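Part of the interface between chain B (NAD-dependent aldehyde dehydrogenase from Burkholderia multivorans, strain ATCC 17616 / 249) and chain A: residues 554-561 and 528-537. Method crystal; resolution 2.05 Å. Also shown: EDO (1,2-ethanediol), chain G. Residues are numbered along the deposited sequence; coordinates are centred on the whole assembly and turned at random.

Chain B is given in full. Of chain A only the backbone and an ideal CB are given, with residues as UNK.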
# COMPACT_ATOMS: atom_id res chain seq x y z
N PHE B 554 7.92 4.33 -3.36
CA PHE B 554 8.91 4.15 -4.41
C PHE B 554 8.44 3.01 -5.29
O PHE B 554 7.58 2.22 -4.89
CB PHE B 554 10.31 3.85 -3.83
CG PHE B 554 10.39 2.57 -3.07
CD1 PHE B 554 10.02 2.53 -1.73
CD2 PHE B 554 10.78 1.40 -3.69
CE1 PHE B 554 10.07 1.33 -1.02
CE2 PHE B 554 10.83 0.21 -3.00
CZ PHE B 554 10.47 0.18 -1.66
N ARG B 555 8.99 2.94 -6.50
CA ARG B 555 8.78 1.82 -7.41
C ARG B 555 10.14 1.33 -7.89
O ARG B 555 11.18 1.96 -7.66
CB ARG B 555 7.90 2.21 -8.61
CG ARG B 555 6.52 2.79 -8.26
CD ARG B 555 5.51 1.70 -7.84
NE ARG B 555 5.82 1.15 -6.52
CZ ARG B 555 5.58 -0.11 -6.16
NH1 ARG B 555 5.93 -0.52 -4.94
NH2 ARG B 555 5.03 -0.96 -7.01
N VAL B 556 10.14 0.17 -8.54
CA VAL B 556 11.37 -0.44 -9.06
C VAL B 556 11.20 -0.60 -10.56
O VAL B 556 10.27 -1.26 -11.03
CB VAL B 556 11.67 -1.80 -8.39
CG1 VAL B 556 13.02 -2.35 -8.89
CG2 VAL B 556 11.64 -1.68 -6.87
N VAL B 557 12.10 0.02 -11.32
CA VAL B 557 12.13 -0.11 -12.77
C VAL B 557 13.35 -0.95 -13.11
O VAL B 557 14.47 -0.58 -12.76
CB VAL B 557 12.18 1.26 -13.47
CG1 VAL B 557 12.48 1.09 -14.96
CG2 VAL B 557 10.86 1.98 -13.27
N GLN B 558 13.12 -2.10 -13.75
CA GLN B 558 14.20 -3.02 -14.05
C GLN B 558 14.61 -2.98 -15.52
O GLN B 558 13.86 -2.53 -16.38
CB GLN B 558 13.81 -4.46 -13.69
CG GLN B 558 12.80 -5.07 -14.64
CD GLN B 558 12.59 -6.56 -14.36
OE1 GLN B 558 12.16 -6.94 -13.27
NE2 GLN B 558 12.90 -7.40 -15.35
N SER B 559 15.80 -3.52 -15.79
CA SER B 559 16.26 -3.78 -17.15
C SER B 559 16.93 -5.15 -17.20
O SER B 559 17.46 -5.64 -16.20
CB SER B 559 17.23 -2.69 -17.62
OG SER B 559 18.38 -2.66 -16.79
N ARG B 560 16.92 -5.76 -18.38
CA ARG B 560 17.57 -7.05 -18.55
C ARG B 560 18.33 -7.06 -19.87
O ARG B 560 17.92 -6.42 -20.84
CB ARG B 560 16.59 -8.22 -18.54
CG ARG B 560 15.52 -8.16 -19.61
CD ARG B 560 14.50 -9.29 -19.45
NE ARG B 560 13.34 -9.10 -20.31
CZ ARG B 560 12.35 -9.97 -20.44
NH1 ARG B 560 12.37 -11.12 -19.77
NH2 ARG B 560 11.34 -9.69 -21.25
N VAL B 561 19.44 -7.79 -19.87
CA VAL B 561 20.27 -7.95 -21.05
C VAL B 561 20.96 -9.31 -20.93
O VAL B 561 21.27 -9.77 -19.83
CB VAL B 561 21.29 -6.79 -21.20
CG1 VAL B 561 22.31 -6.82 -20.06
CG2 VAL B 561 21.99 -6.80 -22.56
N UNK A 528 10.09 -14.38 -9.37
CA UNK A 528 11.25 -14.29 -8.48
C UNK A 528 12.43 -13.56 -9.12
O UNK A 528 13.56 -13.65 -8.62
CB UNK A 528 11.69 -15.69 -8.06
N UNK A 529 12.21 -12.87 -10.24
CA UNK A 529 13.27 -12.06 -10.81
C UNK A 529 12.68 -10.84 -11.53
O UNK A 529 13.09 -9.70 -11.25
CB UNK A 529 14.12 -12.89 -11.77
N UNK A 530 11.70 -11.05 -12.40
CA UNK A 530 11.11 -9.98 -13.20
C UNK A 530 9.84 -9.47 -12.52
O UNK A 530 8.88 -10.22 -12.34
CB UNK A 530 10.80 -10.47 -14.62
N UNK A 531 9.83 -8.18 -12.17
CA UNK A 531 8.60 -7.52 -11.77
C UNK A 531 7.71 -7.36 -12.99
O UNK A 531 8.12 -6.78 -14.00
CB UNK A 531 8.89 -6.17 -11.12
N UNK A 532 6.48 -7.87 -12.89
CA UNK A 532 5.49 -7.72 -13.96
C UNK A 532 4.72 -6.43 -13.72
O UNK A 532 3.93 -6.33 -12.77
CB UNK A 532 4.54 -8.92 -14.02
N UNK A 533 4.96 -5.43 -14.58
CA UNK A 533 4.47 -4.09 -14.34
C UNK A 533 5.23 -3.42 -13.20
O UNK A 533 5.83 -4.10 -12.36
CB UNK A 533 2.97 -4.12 -14.03
N UNK A 534 5.20 -2.09 -13.15
CA UNK A 534 5.86 -1.38 -12.06
C UNK A 534 4.89 -0.81 -11.03
O UNK A 534 5.27 -0.68 -9.87
CB UNK A 534 6.71 -0.25 -12.63
N UNK A 535 3.66 -0.50 -11.44
CA UNK A 535 2.78 0.31 -10.63
C UNK A 535 2.96 1.80 -10.78
O UNK A 535 2.31 2.56 -10.04
CB UNK A 535 2.97 -0.06 -9.16
N UNK A 536 3.83 2.26 -11.69
CA UNK A 536 4.12 3.68 -11.85
C UNK A 536 3.42 4.34 -13.03
O UNK A 536 3.36 5.58 -13.08
CB UNK A 536 5.63 3.87 -12.00
N UNK A 537 2.90 3.58 -13.99
CA UNK A 537 2.27 4.16 -15.16
C UNK A 537 0.87 3.58 -15.31
O UNK A 537 0.48 2.66 -14.58
CB UNK A 537 3.11 3.91 -16.42
C1 EDO G . 13.28 -14.28 -18.99
O1 EDO G . 11.87 -14.17 -18.86
C2 EDO G . 13.98 -13.71 -17.75
O2 EDO G . 13.78 -12.30 -17.62

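Chain B contributes a strand, residues 554-561, against which chain A lays an irregular segment without helix or strand. Position 528 lies beyond the reach of this strand; its ideal CB has no chain B neighbour within 5.5 Å, so the contact sets no preference. The residue is Phe528(A), which makes no contact here. Position 529 points its CA-to-CB bond sideways and likewise finds nothing close. Many side chains would be tolerated, and Ser529(A) takes part mainly through its backbone, its O lying 3.5 Å from Gln558(B) OE1.

Position 530 is more demanding. CA-to-CB again runs sideways, but the ideal CB is 3.8 Å from Gln558(B) NE2 and 5.4 Å from Arg560(B) NH1. An amide donor and a positive charge, with the diol O2 beside the guanidinium, favour a short acceptor, preferably an acid; Asp fits well, while Asn could serve the amide without supplying charge. The residue is Asp530(A), whose OD1 accepts a hydrogen bond from Gln558(B) NE2 at 3.1 Å. Its OD2 forms a long salt bridge to Arg560(B) NH1, at 3.9 Å. That oxygen lies well out of the guanidinium plane, so the attraction is between charges alone. The ethanediol completes a bridge: Arg560(B) NH1 donates to EDO O2 at 2.8 Å, and EDO O2 donates to Asp530(A) OD2 at 2.5 Å.

At position 531 the backbone is already engaged, its N donating to Gln558(B) OE1 at 2.9 Å, an interaction open to any residue but proline. The Gln558(B) amide thus uses both ends, accepting here and donating to the preceding residue. CA-to-CB points toward chain B, where the methyls of Val556(B) offer an apolar surface beyond the immediate reach of CB; a long aliphatic or aromatic side chain would suit. Phe531(A), with chi1 in m, brings CE2 to 3.8 Å from Val556(B) CG1.

Positions 532 and 533 turn away from chain B, which sets no requirement at either. The first is His532(A); at the second, phi of 71° favours glycine, and the residue is Gly533(A).

Position 534 directs CB sideways, 4.0 Å from Val556(B) O and 4.7 Å from Val557(B) CG2. A small or beta-branched side chain such as Ala, Val or Thr would fit. In Thr534(A), CG2 packs 4.1 Å from Val557(B) CG2. The hydroxyl OG1 of Thr534(A) accepts a hydrogen bond from the backbone N of position 536 at 3.0 Å. Its carbonyl O receives Arg555(B) NH2 at 2.9 Å and also a water, 3.0 Å away, that accepts from Val556(B) N at 3.0 Å.

At position 535 an ideal CB would sit 3.1 Å from Arg555(B) NH2 and, with phi/psi of 84/5, jam against the preceding carbonyl O. Both point to glycine, and Gly535(A) leaves room for the arginine. Position 536 faces the aliphatic part of that side chain; a small residue suffices, and Ala536(A) places CB 4.0 Å from Arg555(B) CG. Position 537, out of reach, is Asn537(A).

Chain A, residues 528-537: FSDFHGTGAN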
# COMPACT_ATOMS: atom_id res chain seq x y z
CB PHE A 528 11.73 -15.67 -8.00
CG PHE A 528 10.64 -16.54 -7.44
CD1 PHE A 528 10.12 -16.32 -6.18
CD2 PHE A 528 10.13 -17.60 -8.20
CE1 PHE A 528 9.12 -17.12 -5.67
CE2 PHE A 528 9.12 -18.40 -7.71
CZ PHE A 528 8.62 -18.17 -6.44
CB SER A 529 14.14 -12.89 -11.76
OG SER A 529 15.22 -12.13 -12.29
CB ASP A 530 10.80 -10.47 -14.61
CG ASP A 530 12.02 -11.04 -15.32
OD1 ASP A 530 13.12 -10.45 -15.20
OD2 ASP A 530 11.89 -12.08 -15.99
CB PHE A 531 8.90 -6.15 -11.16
CG PHE A 531 9.72 -6.21 -9.91
CD1 PHE A 531 9.15 -6.60 -8.70
CD2 PHE A 531 11.07 -5.87 -9.93
CE1 PHE A 531 9.90 -6.65 -7.55
CE2 PHE A 531 11.83 -5.92 -8.79
CZ PHE A 531 11.25 -6.31 -7.59
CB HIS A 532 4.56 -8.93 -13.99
CG HIS A 532 3.46 -8.80 -15.00
ND1 HIS A 532 3.67 -9.02 -16.34
CD2 HIS A 532 2.16 -8.48 -14.86
CE1 HIS A 532 2.53 -8.84 -16.99
NE2 HIS A 532 1.60 -8.51 -16.12
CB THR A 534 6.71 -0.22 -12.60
OG1 THR A 534 5.86 0.75 -13.23
CG2 THR A 534 7.76 -0.74 -13.61
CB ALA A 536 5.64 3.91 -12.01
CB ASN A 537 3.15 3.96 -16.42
CG ASN A 537 3.19 2.52 -16.95
OD1 ASN A 537 2.18 1.81 -17.00
ND2 ASN A 537 4.37 2.10 -17.39
O HOH W 1 7.90 -1.75 -8.95
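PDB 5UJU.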